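Local coordinates for protein telomerase reverse transcriptase (Candida tropicalis MYA-3404, PDB 6ZD1) that probably extends chromosome ends as a reverse transcriptase, adding telomeric repeats copied from a template within the telomerase RNA, at residues I3-E14 against W166-I175. Numbering follows the deposited sequence.
Sequences IIRTNVQEVLAE and WVFISLVKNI
Val11 sets its CG1 methyl over one face of the Trp166 indole. CG1 lies 3.6 Å from the centroid of the five-membered ring, 20° off the ring normal, which makes a CH-pi contact. Its nearest ring atom is CE2 of Trp166, at 3.4 Å from Val11 CG1. The other methyl, CG2, sits 3.6 Å from NE1 of Trp166. Trp166 has CG anti to its backbone N (chi1 171°), which carries the indole out from its helix to Val11. Leu171 CG lies over the opposite face, offset to the rim, and the ring is sandwiched between it and Val11. The Glu14 carboxylate meets the ring edge instead, with OE1 3.9 Å from CD1 of Trp166 and its plane steeply turned against the ring.

Trp166 belongs to helix 158-179 of the telomerase RNA-binding domain, and residues near the start of this truncated construct pack against this helix. The two short helical segments run roughly antiparallel, 142° between their directions. Their axes come no closer than 12.1 Å, and the indole bridges much of that distance. Helix 36-50 also touches segment 3-14, with Val41 on Val11 and Ile44 on Ile4.

The chain before helix 8-14 continues the apolar contact. Ile4 lays CG1 3.5 Å from CD2 of Leu171, while its CD1 reaches the benzo part of Trp166 obliquely. Ile3 crosses Leu171 and Ile175 at about right angles. Its CG2 meets Leu171, and its CD1 comes 3.9 Å from CG1 of Ile175. One weak hydrogen bond joins the segments: Asn174 ND2 donates to Ile3 O at 3.3 Å. The backbone N atoms of Ile3 and Ile4 hydrogen-bond to the carboxylate of Asp48 in helix 36-50, one to each oxygen.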
loop_
_atom_site.group_PDB
_atom_site.type_symbol
_atom_site.label_atom_id
_atom_site.label_comp_id
_atom_site.label_asym_id
_atom_site.label_seq_id
_atom_site.Cartn_x
_atom_site.Cartn_y
_atom_site.Cartn_z
ATOM N N ILE A 3 12.946 12.796 -24.753
ATOM C CA ILE A 3 13.048 11.847 -23.653
ATOM C C ILE A 3 14.173 12.223 -22.696
ATOM O O ILE A 3 14.033 12.084 -21.479
ATOM C CB ILE A 3 13.232 10.409 -24.189
ATOM C CG1 ILE A 3 11.905 9.861 -24.718
ATOM C CG2 ILE A 3 13.796 9.487 -23.119
ATOM C CD1 ILE A 3 10.831 9.729 -23.658
ATOM N N ILE A 4 15.289 12.704 -23.232
ATOM C CA ILE A 4 16.413 13.201 -22.447
ATOM C C ILE A 4 16.329 14.722 -22.452
ATOM O O ILE A 4 16.504 15.360 -23.496
ATOM C CB ILE A 4 17.750 12.717 -23.022
ATOM C CG1 ILE A 4 17.674 11.223 -23.333
ATOM C CG2 ILE A 4 18.903 13.036 -22.071
ATOM C CD1 ILE A 4 18.902 10.669 -24.016
ATOM N N ARG A 5 16.065 15.313 -21.288
ATOM C CA ARG A 5 15.977 16.763 -21.140
ATOM C C ARG A 5 17.153 17.298 -20.326
ATOM O O ARG A 5 17.012 18.212 -19.512
ATOM C CB ARG A 5 14.637 17.168 -20.525
ATOM C CG ARG A 5 13.553 17.486 -21.569
ATOM C CD ARG A 5 12.146 17.107 -21.098
ATOM N NE ARG A 5 12.036 15.680 -20.800
ATOM C CZ ARG A 5 10.901 15.052 -20.504
ATOM N NH1 ARG A 5 9.754 15.719 -20.467
ATOM N NH2 ARG A 5 10.913 13.750 -20.245
ATOM N N THR A 6 18.328 16.707 -20.540
ATOM C CA THR A 6 19.594 17.212 -20.032
ATOM C C THR A 6 20.615 17.142 -21.160
ATOM O O THR A 6 20.454 16.379 -22.116
ATOM C CB THR A 6 20.080 16.421 -18.805
ATOM O OG1 THR A 6 20.048 15.018 -19.092
ATOM C CG2 THR A 6 19.198 16.701 -17.597
ATOM N N ASN A 7 21.663 17.956 -21.060
ATOM C CA ASN A 7 22.672 17.991 -22.108
ATOM C C ASN A 7 23.753 16.948 -21.836
ATOM O O ASN A 7 23.750 16.264 -20.809
ATOM C CB ASN A 7 23.266 19.396 -22.243
ATOM C CG ASN A 7 23.845 19.925 -20.941
ATOM O OD1 ASN A 7 24.210 19.165 -20.049
ATOM N ND2 ASN A 7 23.932 21.247 -20.832
ATOM N N VAL A 8 24.693 16.819 -22.778
ATOM C CA VAL A 8 25.795 15.874 -22.608
ATOM C C VAL A 8 26.614 16.226 -21.376
ATOM O O VAL A 8 27.115 15.338 -20.675
ATOM C CB VAL A 8 26.677 15.843 -23.872
ATOM C CG1 VAL A 8 27.695 14.716 -23.780
ATOM C CG2 VAL A 8 25.823 15.706 -25.122
ATOM N N GLN A 9 26.761 17.521 -21.092
ATOM C CA GLN A 9 27.531 17.947 -19.931
ATOM C C GLN A 9 26.899 17.453 -18.636
ATOM O O GLN A 9 27.606 17.029 -17.714
ATOM C CB GLN A 9 27.650 19.473 -19.928
ATOM C CG GLN A 9 28.423 20.048 -18.760
ATOM C CD GLN A 9 28.459 21.564 -18.786
ATOM O OE1 GLN A 9 27.761 22.200 -19.577
ATOM N NE2 GLN A 9 29.275 22.152 -17.920
ATOM N N GLU A 10 25.568 17.487 -18.552
ATOM C CA GLU A 10 24.882 17.077 -17.330
ATOM C C GLU A 10 24.839 15.561 -17.181
ATOM O O GLU A 10 25.008 15.042 -16.071
ATOM C CB GLU A 10 23.464 17.653 -17.308
ATOM C CG GLU A 10 23.399 19.134 -16.952
ATOM C CD GLU A 10 22.171 19.824 -17.524
ATOM O OE1 GLU A 10 22.337 20.836 -18.239
ATOM O OE2 GLU A 10 21.043 19.355 -17.266
ATOM N N VAL A 11 24.622 14.834 -18.278
ATOM C CA VAL A 11 24.565 13.376 -18.199
ATOM C C VAL A 11 25.931 12.812 -17.834
ATOM O O VAL A 11 26.047 11.929 -16.977
ATOM C CB VAL A 11 24.044 12.779 -19.519
ATOM C CG1 VAL A 11 24.149 11.261 -19.485
ATOM C CG2 VAL A 11 22.609 13.205 -19.765
ATOM N N LEU A 12 26.986 13.315 -18.478
ATOM C CA LEU A 12 28.333 12.870 -18.139
ATOM C C LEU A 12 28.688 13.229 -16.702
ATOM O O LEU A 12 29.460 12.514 -16.055
ATOM C CB LEU A 12 29.342 13.468 -19.119
ATOM C CG LEU A 12 30.794 12.997 -19.030
ATOM C CD1 LEU A 12 31.298 12.543 -20.392
ATOM C CD2 LEU A 12 31.675 14.104 -18.476
ATOM N N ALA A 13 28.113 14.315 -16.176
ATOM C CA ALA A 13 28.331 14.663 -14.779
ATOM C C ALA A 13 27.600 13.721 -13.836
ATOM O O ALA A 13 28.009 13.577 -12.680
ATOM C CB ALA A 13 27.890 16.104 -14.517
ATOM N N GLU A 14 26.544 13.061 -14.306
ATOM C CA GLU A 14 25.815 12.122 -13.467
ATOM C C GLU A 14 26.560 10.811 -13.290
ATOM O O GLU A 14 26.236 10.047 -12.373
ATOM C CB GLU A 14 24.439 11.838 -14.066
ATOM C CG GLU A 14 23.287 12.194 -13.157
ATOM C CD GLU A 14 21.983 11.594 -13.632
ATOM O OE1 GLU A 14 21.859 10.352 -13.604
ATOM O OE2 GLU A 14 21.092 12.364 -14.046
ATOM N N TRP A 166 21.587 5.687 -15.044
ATOM C CA TRP A 166 21.014 6.709 -15.914
ATOM C C TRP A 166 20.193 6.093 -17.041
ATOM O O TRP A 166 19.202 6.686 -17.480
ATOM C CB TRP A 166 22.122 7.598 -16.484
ATOM C CG TRP A 166 21.654 8.542 -17.559
ATOM C CD1 TRP A 166 21.023 9.741 -17.382
ATOM C CD2 TRP A 166 21.790 8.366 -18.976
ATOM N NE1 TRP A 166 20.758 10.320 -18.601
ATOM C CE2 TRP A 166 21.216 9.495 -19.594
ATOM C CE3 TRP A 166 22.338 7.362 -19.781
ATOM C CZ2 TRP A 166 21.179 9.650 -20.980
ATOM C CZ3 TRP A 166 22.299 7.518 -21.156
ATOM C CH2 TRP A 166 21.725 8.654 -21.740
ATOM N N VAL A 167 20.585 4.916 -17.533
ATOM C CA VAL A 167 19.794 4.264 -18.574
ATOM C C VAL A 167 18.441 3.821 -18.026
ATOM O O VAL A 167 17.416 3.916 -18.712
ATOM C CB VAL A 167 20.568 3.081 -19.184
ATOM C CG1 VAL A 167 19.660 2.281 -20.102
ATOM C CG2 VAL A 167 21.787 3.578 -19.950
ATOM N N PHE A 168 18.407 3.350 -16.779
ATOM C CA PHE A 168 17.170 2.817 -16.219
ATOM C C PHE A 168 16.275 3.905 -15.632
ATOM O O PHE A 168 15.067 3.912 -15.890
ATOM C CB PHE A 168 17.485 1.766 -15.148
ATOM C CG PHE A 168 17.621 0.366 -15.686
ATOM C CD1 PHE A 168 16.653 -0.589 -15.422
ATOM C CD2 PHE A 168 18.718 0.004 -16.449
ATOM C CE1 PHE A 168 16.773 -1.880 -15.910
ATOM C CE2 PHE A 168 18.846 -1.287 -16.939
ATOM C CZ PHE A 168 17.870 -2.231 -16.669
ATOM N N ILE A 169 16.839 4.834 -14.859
ATOM C CA ILE A 169 16.003 5.817 -14.173
ATOM C C ILE A 169 15.676 7.025 -15.051
ATOM O O ILE A 169 14.632 7.659 -14.856
ATOM C CB ILE A 169 16.649 6.274 -12.852
ATOM C CG1 ILE A 169 17.746 7.315 -13.113
ATOM C CG2 ILE A 169 17.176 5.074 -12.069
ATOM C CD1 ILE A 169 18.266 8.007 -11.863
ATOM N N SER A 170 16.538 7.368 -16.008
ATOM C CA SER A 170 16.285 8.507 -16.883
ATOM C C SER A 170 15.676 8.091 -18.214
ATOM O O SER A 170 14.674 8.668 -18.640
ATOM C CB SER A 170 17.574 9.304 -17.130
ATOM O OG SER A 170 18.106 9.816 -15.918
ATOM N N LEU A 171 16.260 7.099 -18.886
ATOM C CA LEU A 171 15.733 6.693 -20.183
ATOM C C LEU A 171 14.477 5.840 -20.041
ATOM O O LEU A 171 13.401 6.221 -20.514
ATOM C CB LEU A 171 16.806 5.946 -20.977
ATOM C CG LEU A 171 17.924 6.824 -21.529
ATOM C CD1 LEU A 171 18.890 6.003 -22.356
ATOM C CD2 LEU A 171 17.314 7.922 -22.361
ATOM N N VAL A 172 14.592 4.691 -19.367
ATOM C CA VAL A 172 13.475 3.750 -19.321
ATOM C C VAL A 172 12.275 4.374 -18.621
ATOM O O VAL A 172 11.144 4.303 -19.115
ATOM C CB VAL A 172 13.906 2.436 -18.644
ATOM C CG1 VAL A 172 12.713 1.495 -18.493
ATOM C CG2 VAL A 172 15.014 1.766 -19.447
ATOM N N LYS A 173 12.509 5.047 -17.493
ATOM C CA LYS A 173 11.395 5.578 -16.714
ATOM C C LYS A 173 10.681 6.701 -17.458
ATOM O O LYS A 173 9.445 6.753 -17.474
ATOM C CB LYS A 173 11.890 6.059 -15.350
ATOM C CG LYS A 173 10.815 6.689 -14.482
ATOM C CD LYS A 173 11.411 7.294 -13.225
ATOM C CE LYS A 173 11.648 6.242 -12.165
ATOM N NZ LYS A 173 10.354 5.757 -11.617
ATOM N N ASN A 174 11.433 7.603 -18.092
ATOM C CA ASN A 174 10.790 8.698 -18.811
ATOM C C ASN A 174 10.003 8.196 -20.012
ATOM O O ASN A 174 8.963 8.771 -20.350
ATOM C CB ASN A 174 11.820 9.736 -19.246
ATOM C CG ASN A 174 12.390 10.503 -18.074
ATOM O OD1 ASN A 174 11.831 10.481 -16.979
ATOM N ND2 ASN A 174 13.504 11.187 -18.297
ATOM N N ILE A 175 10.483 7.141 -20.672
ATOM C CA ILE A 175 9.715 6.543 -21.759
ATOM C C ILE A 175 8.362 6.069 -21.250
ATOM O O ILE A 175 7.322 6.331 -21.871
ATOM C CB ILE A 175 10.514 5.393 -22.399
ATOM C CG1 ILE A 175 11.725 5.953 -23.142
ATOM C CG2 ILE A 175 9.624 4.566 -23.315
ATOM C CD1 ILE A 175 12.772 4.916 -23.448
#